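Local coordinates for protein Phi class glutathione transferase GSTF1 (Populus tremula x Populus tremuloides, PDB 4RI6) that probably catalyses the conjugation of glutathione to electrophilic compounds as a Phi class glutathione transferase, forming S-substituted glutathiones, at residues D166-V177 with W195-W205. Residues are numbered along the deposited sequence; the frame is centred on the assembly and turned at random.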
loop_
_atom_site.group_PDB
_atom_site.type_symbol
_atom_site.label_atom_id
_atom_site.label_comp_id
_atom_site.label_asym_id
_atom_site.label_seq_id
_atom_site.Cartn_x
_atom_site.Cartn_y
_atom_site.Cartn_z
ATOM N N ASP A 166 8.867 -3.495 -9.785
ATOM C CA ASP A 166 8.604 -3.248 -11.206
ATOM C C ASP A 166 7.321 -3.941 -11.644
ATOM O O ASP A 166 6.471 -3.342 -12.314
ATOM C CB ASP A 166 9.776 -3.715 -12.054
ATOM C CG ASP A 166 11.088 -3.182 -11.544
ATOM O OD1 ASP A 166 11.363 -1.974 -11.725
ATOM O OD2 ASP A 166 11.845 -3.982 -10.969
ATOM N N LEU A 167 7.177 -5.199 -11.233
ATOM C CA LEU A 167 6.022 -6.007 -11.593
ATOM C C LEU A 167 4.735 -5.292 -11.228
ATOM O O LEU A 167 3.801 -5.237 -12.027
ATOM C CB LEU A 167 6.103 -7.384 -10.924
ATOM C CG LEU A 167 5.064 -8.430 -11.314
ATOM C CD1 LEU A 167 5.584 -9.822 -10.982
ATOM C CD2 LEU A 167 3.713 -8.180 -10.622
ATOM N N SER A 168 4.717 -4.672 -10.056
ATOM C CA SER A 168 3.492 -4.092 -9.559
ATOM C C SER A 168 3.012 -2.895 -10.403
ATOM O O SER A 168 1.815 -2.554 -10.349
ATOM C CB SER A 168 3.694 -3.695 -8.081
ATOM O OG SER A 168 2.471 -3.556 -7.401
ATOM N N HIS A 169 3.926 -2.291 -11.183
ATOM C CA HIS A 169 3.588 -1.186 -12.090
ATOM C C HIS A 169 3.014 -1.639 -13.436
ATOM O O HIS A 169 2.435 -0.839 -14.167
ATOM C CB HIS A 169 4.807 -0.311 -12.362
ATOM C CG HIS A 169 5.249 0.500 -11.198
ATOM N ND1 HIS A 169 5.935 -0.031 -10.120
ATOM C CD2 HIS A 169 5.082 1.817 -10.923
ATOM C CE1 HIS A 169 6.159 0.925 -9.234
ATOM N NE2 HIS A 169 5.650 2.054 -9.694
ATOM N N LEU A 170 3.182 -2.913 -13.759
ATOM C CA LEU A 170 2.765 -3.402 -15.063
ATOM C C LEU A 170 1.258 -3.228 -15.337
ATOM O O LEU A 170 0.897 -2.799 -16.431
ATOM C CB LEU A 170 3.161 -4.874 -15.231
ATOM C CG LEU A 170 4.651 -5.097 -15.508
ATOM C CD1 LEU A 170 5.049 -6.565 -15.341
ATOM C CD2 LEU A 170 5.016 -4.610 -16.905
ATOM N N PRO A 171 0.373 -3.540 -14.365
ATOM C CA PRO A 171 -1.046 -3.530 -14.778
ATOM C C PRO A 171 -1.587 -2.154 -15.186
ATOM O O PRO A 171 -2.217 -2.038 -16.239
ATOM C CB PRO A 171 -1.769 -4.074 -13.542
ATOM C CG PRO A 171 -0.739 -4.951 -12.882
ATOM C CD PRO A 171 0.561 -4.216 -13.068
ATOM N N ASN A 172 -1.338 -1.116 -14.394
ATOM C CA ASN A 172 -1.840 0.197 -14.773
ATOM C C ASN A 172 -1.019 0.774 -15.912
ATOM O O ASN A 172 -1.555 1.428 -16.807
ATOM C CB ASN A 172 -1.854 1.161 -13.590
ATOM C CG ASN A 172 -2.987 0.876 -12.635
ATOM O OD1 ASN A 172 -3.957 0.212 -12.989
ATOM N ND2 ASN A 172 -2.883 1.389 -11.428
ATOM N N GLY A 173 0.288 0.553 -15.877
ATOM C CA GLY A 173 1.148 1.047 -16.931
ATOM C C GLY A 173 0.734 0.522 -18.290
ATOM O O GLY A 173 0.648 1.277 -19.266
ATOM N N ASP A 174 0.430 -0.771 -18.365
ATOM C CA ASP A 174 0.173 -1.386 -19.659
ATOM C C ASP A 174 -1.136 -0.856 -20.223
ATOM O O ASP A 174 -1.239 -0.593 -21.422
ATOM C CB ASP A 174 0.143 -2.925 -19.548
ATOM C CG ASP A 174 0.326 -3.619 -20.906
ATOM O OD1 ASP A 174 -0.648 -3.665 -21.663
ATOM O OD2 ASP A 174 1.441 -4.088 -21.238
ATOM N N TYR A 175 -2.138 -0.661 -19.368
ATOM C CA TYR A 175 -3.391 -0.126 -19.881
ATOM C C TYR A 175 -3.197 1.303 -20.385
ATOM O O TYR A 175 -3.725 1.670 -21.436
ATOM C CB TYR A 175 -4.484 -0.167 -18.813
ATOM C CG TYR A 175 -5.324 -1.435 -18.789
ATOM C CD1 TYR A 175 -6.033 -1.852 -19.900
ATOM C CD2 TYR A 175 -5.437 -2.188 -17.625
ATOM C CE1 TYR A 175 -6.812 -3.004 -19.851
ATOM C CE2 TYR A 175 -6.211 -3.333 -17.570
ATOM C CZ TYR A 175 -6.905 -3.732 -18.693
ATOM O OH TYR A 175 -7.698 -4.861 -18.681
ATOM N N LEU A 176 -2.444 2.116 -19.654
ATOM C CA LEU A 176 -2.230 3.486 -20.104
ATOM C C LEU A 176 -1.444 3.511 -21.415
ATOM O O LEU A 176 -1.813 4.229 -22.343
ATOM C CB LEU A 176 -1.507 4.311 -19.030
ATOM C CG LEU A 176 -2.382 4.569 -17.799
ATOM C CD1 LEU A 176 -1.591 5.257 -16.709
ATOM C CD2 LEU A 176 -3.645 5.389 -18.169
ATOM N N VAL A 177 -0.378 2.721 -21.506
ATOM C CA VAL A 177 0.467 2.753 -22.705
ATOM C C VAL A 177 -0.253 2.213 -23.939
ATOM O O VAL A 177 -0.123 2.769 -25.028
ATOM C CB VAL A 177 1.791 1.971 -22.477
ATOM C CG1 VAL A 177 2.582 1.817 -23.753
ATOM C CG2 VAL A 177 2.652 2.695 -21.464
ATOM N N TRP A 195 12.902 1.263 -19.247
ATOM C CA TRP A 195 12.394 0.422 -18.185
ATOM C C TRP A 195 11.071 -0.223 -18.592
ATOM O O TRP A 195 10.915 -1.432 -18.464
ATOM C CB TRP A 195 12.228 1.274 -16.939
ATOM C CG TRP A 195 11.426 0.720 -15.807
ATOM C CD1 TRP A 195 11.814 -0.226 -14.908
ATOM C CD2 TRP A 195 10.129 1.162 -15.391
ATOM N NE1 TRP A 195 10.828 -0.414 -13.966
ATOM C CE2 TRP A 195 9.783 0.423 -14.239
ATOM C CE3 TRP A 195 9.225 2.101 -15.885
ATOM C CZ2 TRP A 195 8.566 0.608 -13.557
ATOM C CZ3 TRP A 195 8.009 2.277 -15.215
ATOM C CH2 TRP A 195 7.702 1.536 -14.057
ATOM N N TRP A 196 10.135 0.589 -19.085
ATOM C CA TRP A 196 8.837 0.083 -19.507
ATOM C C TRP A 196 8.996 -1.019 -20.567
ATOM O O TRP A 196 8.320 -2.066 -20.528
ATOM C CB TRP A 196 7.935 1.196 -20.056
ATOM C CG TRP A 196 6.639 0.574 -20.434
ATOM C CD1 TRP A 196 6.168 0.368 -21.683
ATOM C CD2 TRP A 196 5.694 -0.028 -19.544
ATOM N NE1 TRP A 196 4.986 -0.306 -21.640
ATOM C CE2 TRP A 196 4.671 -0.573 -20.335
ATOM C CE3 TRP A 196 5.617 -0.163 -18.158
ATOM C CZ2 TRP A 196 3.584 -1.234 -19.791
ATOM C CZ3 TRP A 196 4.538 -0.812 -17.623
ATOM C CH2 TRP A 196 3.534 -1.336 -18.435
ATOM N N THR A 197 9.895 -0.779 -21.514
ATOM C CA THR A 197 10.150 -1.742 -22.567
ATOM C C THR A 197 10.675 -3.034 -21.967
ATOM O O THR A 197 10.216 -4.110 -22.323
ATOM C CB THR A 197 11.142 -1.174 -23.587
ATOM O OG1 THR A 197 10.597 0.012 -24.174
ATOM C CG2 THR A 197 11.403 -2.152 -24.681
ATOM N N GLU A 198 11.616 -2.946 -21.033
ATOM C CA GLU A 198 12.169 -4.168 -20.457
ATOM C C GLU A 198 11.141 -4.945 -19.668
ATOM O O GLU A 198 11.051 -6.154 -19.792
ATOM C CB GLU A 198 13.367 -3.879 -19.550
ATOM C CG GLU A 198 14.572 -3.289 -20.264
ATOM C CD GLU A 198 15.864 -3.797 -19.676
ATOM O OE1 GLU A 198 16.652 -2.989 -19.125
ATOM O OE2 GLU A 198 16.105 -5.026 -19.779
ATOM N N ILE A 199 10.359 -4.269 -18.841
ATOM C CA ILE A 199 9.491 -5.023 -17.948
ATOM C C ILE A 199 8.240 -5.532 -18.674
ATOM O O ILE A 199 7.763 -6.633 -18.369
ATOM C CB ILE A 199 9.114 -4.209 -16.676
ATOM C CG1 ILE A 199 8.264 -2.969 -16.966
ATOM C CG2 ILE A 199 10.381 -3.860 -15.927
ATOM C CD1 ILE A 199 7.708 -2.294 -15.673
ATOM N N SER A 200 7.743 -4.794 -19.668
ATOM C CA SER A 200 6.497 -5.193 -20.328
ATOM C C SER A 200 6.712 -6.309 -21.335
ATOM O O SER A 200 5.750 -6.932 -21.784
ATOM C CB SER A 200 5.836 -4.003 -21.023
ATOM O OG SER A 200 6.610 -3.499 -22.100
ATOM N N ASN A 201 7.969 -6.562 -21.684
ATOM C CA ASN A 201 8.284 -7.666 -22.584
ATOM C C ASN A 201 8.776 -8.944 -21.894
ATOM O O ASN A 201 9.174 -9.903 -22.568
ATOM C CB ASN A 201 9.307 -7.197 -23.637
ATOM C CG ASN A 201 8.651 -6.393 -24.725
ATOM O OD1 ASN A 201 7.986 -6.944 -25.614
ATOM N ND2 ASN A 201 8.768 -5.083 -24.635
ATOM N N ARG A 202 8.686 -8.998 -20.570
ATOM C CA ARG A 202 8.912 -10.256 -19.873
ATOM C C ARG A 202 7.871 -11.290 -20.296
ATOM O O ARG A 202 6.712 -10.951 -20.527
ATOM C CB ARG A 202 8.862 -10.047 -18.371
ATOM C CG ARG A 202 9.963 -9.149 -17.897
ATOM C CD ARG A 202 9.932 -9.027 -16.393
ATOM N NE ARG A 202 10.316 -10.254 -15.693
ATOM C CZ ARG A 202 11.568 -10.611 -15.437
ATOM N NH1 ARG A 202 12.571 -9.873 -15.894
ATOM N NH2 ARG A 202 11.819 -11.710 -14.743
ATOM N N GLU A 203 8.279 -12.552 -20.382
ATOM C CA GLU A 203 7.375 -13.605 -20.807
ATOM C C GLU A 203 6.202 -13.731 -19.843
ATOM O O GLU A 203 5.095 -14.004 -20.276
ATOM C CB GLU A 203 8.114 -14.943 -20.931
ATOM C CG GLU A 203 9.119 -15.019 -22.089
ATOM C CD GLU A 203 8.470 -14.839 -23.452
ATOM O OE1 GLU A 203 7.253 -15.119 -23.588
ATOM O OE2 GLU A 203 9.179 -14.397 -24.383
ATOM N N SER A 204 6.433 -13.491 -18.551
ATOM C CA SER A 204 5.350 -13.612 -17.573
ATOM C C SER A 204 4.249 -12.632 -17.923
ATOM O O SER A 204 3.062 -12.982 -17.941
ATOM C CB SER A 204 5.839 -13.360 -16.145
ATOM O OG SER A 204 6.383 -12.048 -16.017
ATOM N N TRP A 205 4.637 -11.399 -18.230
ATOM C CA TRP A 205 3.655 -10.384 -18.541
ATOM C C TRP A 205 2.987 -10.655 -19.891
ATOM O O TRP A 205 1.776 -10.459 -20.037
ATOM C CB TRP A 205 4.280 -8.987 -18.501
ATOM C CG TRP A 205 3.227 -7.907 -18.621
ATOM C CD1 TRP A 205 3.112 -7.000 -19.622
ATOM C CD2 TRP A 205 2.123 -7.675 -17.734
ATOM N NE1 TRP A 205 2.027 -6.188 -19.404
ATOM C CE2 TRP A 205 1.389 -6.596 -18.258
ATOM C CE3 TRP A 205 1.688 -8.274 -16.543
ATOM C CZ2 TRP A 205 0.238 -6.105 -17.643
ATOM C CZ3 TRP A 205 0.559 -7.765 -15.928
ATOM C CH2 TRP A 205 -0.152 -6.705 -16.481
#
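With CG anti to the backbone N in Trp205 (chi1 -172°) and in Asp174 (chi1 -162°), the two side chains run alongside in opposite senses, and NE1 of Trp205 donates to OD2 of Asp174 at 2.8 Å. The bond is nearly straight and lies in the indole plane, yet it meets the oxygen from above the carboxylate plane. Leu170 lies over the face of the same indole, its CB 3.7 Å from the centroid of the six-membered ring and almost exactly on the ring normal, and CH2 of Trp205 reaches CA of Pro171 at 3.7 Å. A leucine in place of Trp205 would probably leave OD2 of Asp174 without its indole donor and open a gap beside Leu170 and Pro171. Leu170 is a knob among Trp196, Ile199, Ser200 and Trp205, with CD2 3.6 Å from CG1 of Ile199. Trp196 fills the reciprocal hole: CH2 comes 3.4 Å from the carbonyl carbon of Gly173, where a side chain would collide with the ring, while CG2 of Val177 makes a CH-pi contact over the five-membered ring. At the other end, NE1 of Trp195 donates to OD1 of Asp166 at 2.8 Å, in the indole plane and on the anti side of the carboxylate; the edge of the Trp195 indole makes a T-shaped pair with the face of His169, which hydrogen-bonds through NE2 to the Tyr147 hydroxyl. In the all-helical C-terminal domain, segment 166-177 of helix 164-179 thus crosses segment 195-200 of helix 190-200 at -98°, receives Trp205 from helix 203-214, and also packs against helix 93-122 and, in the thioredoxin-like domain, helix 14-25.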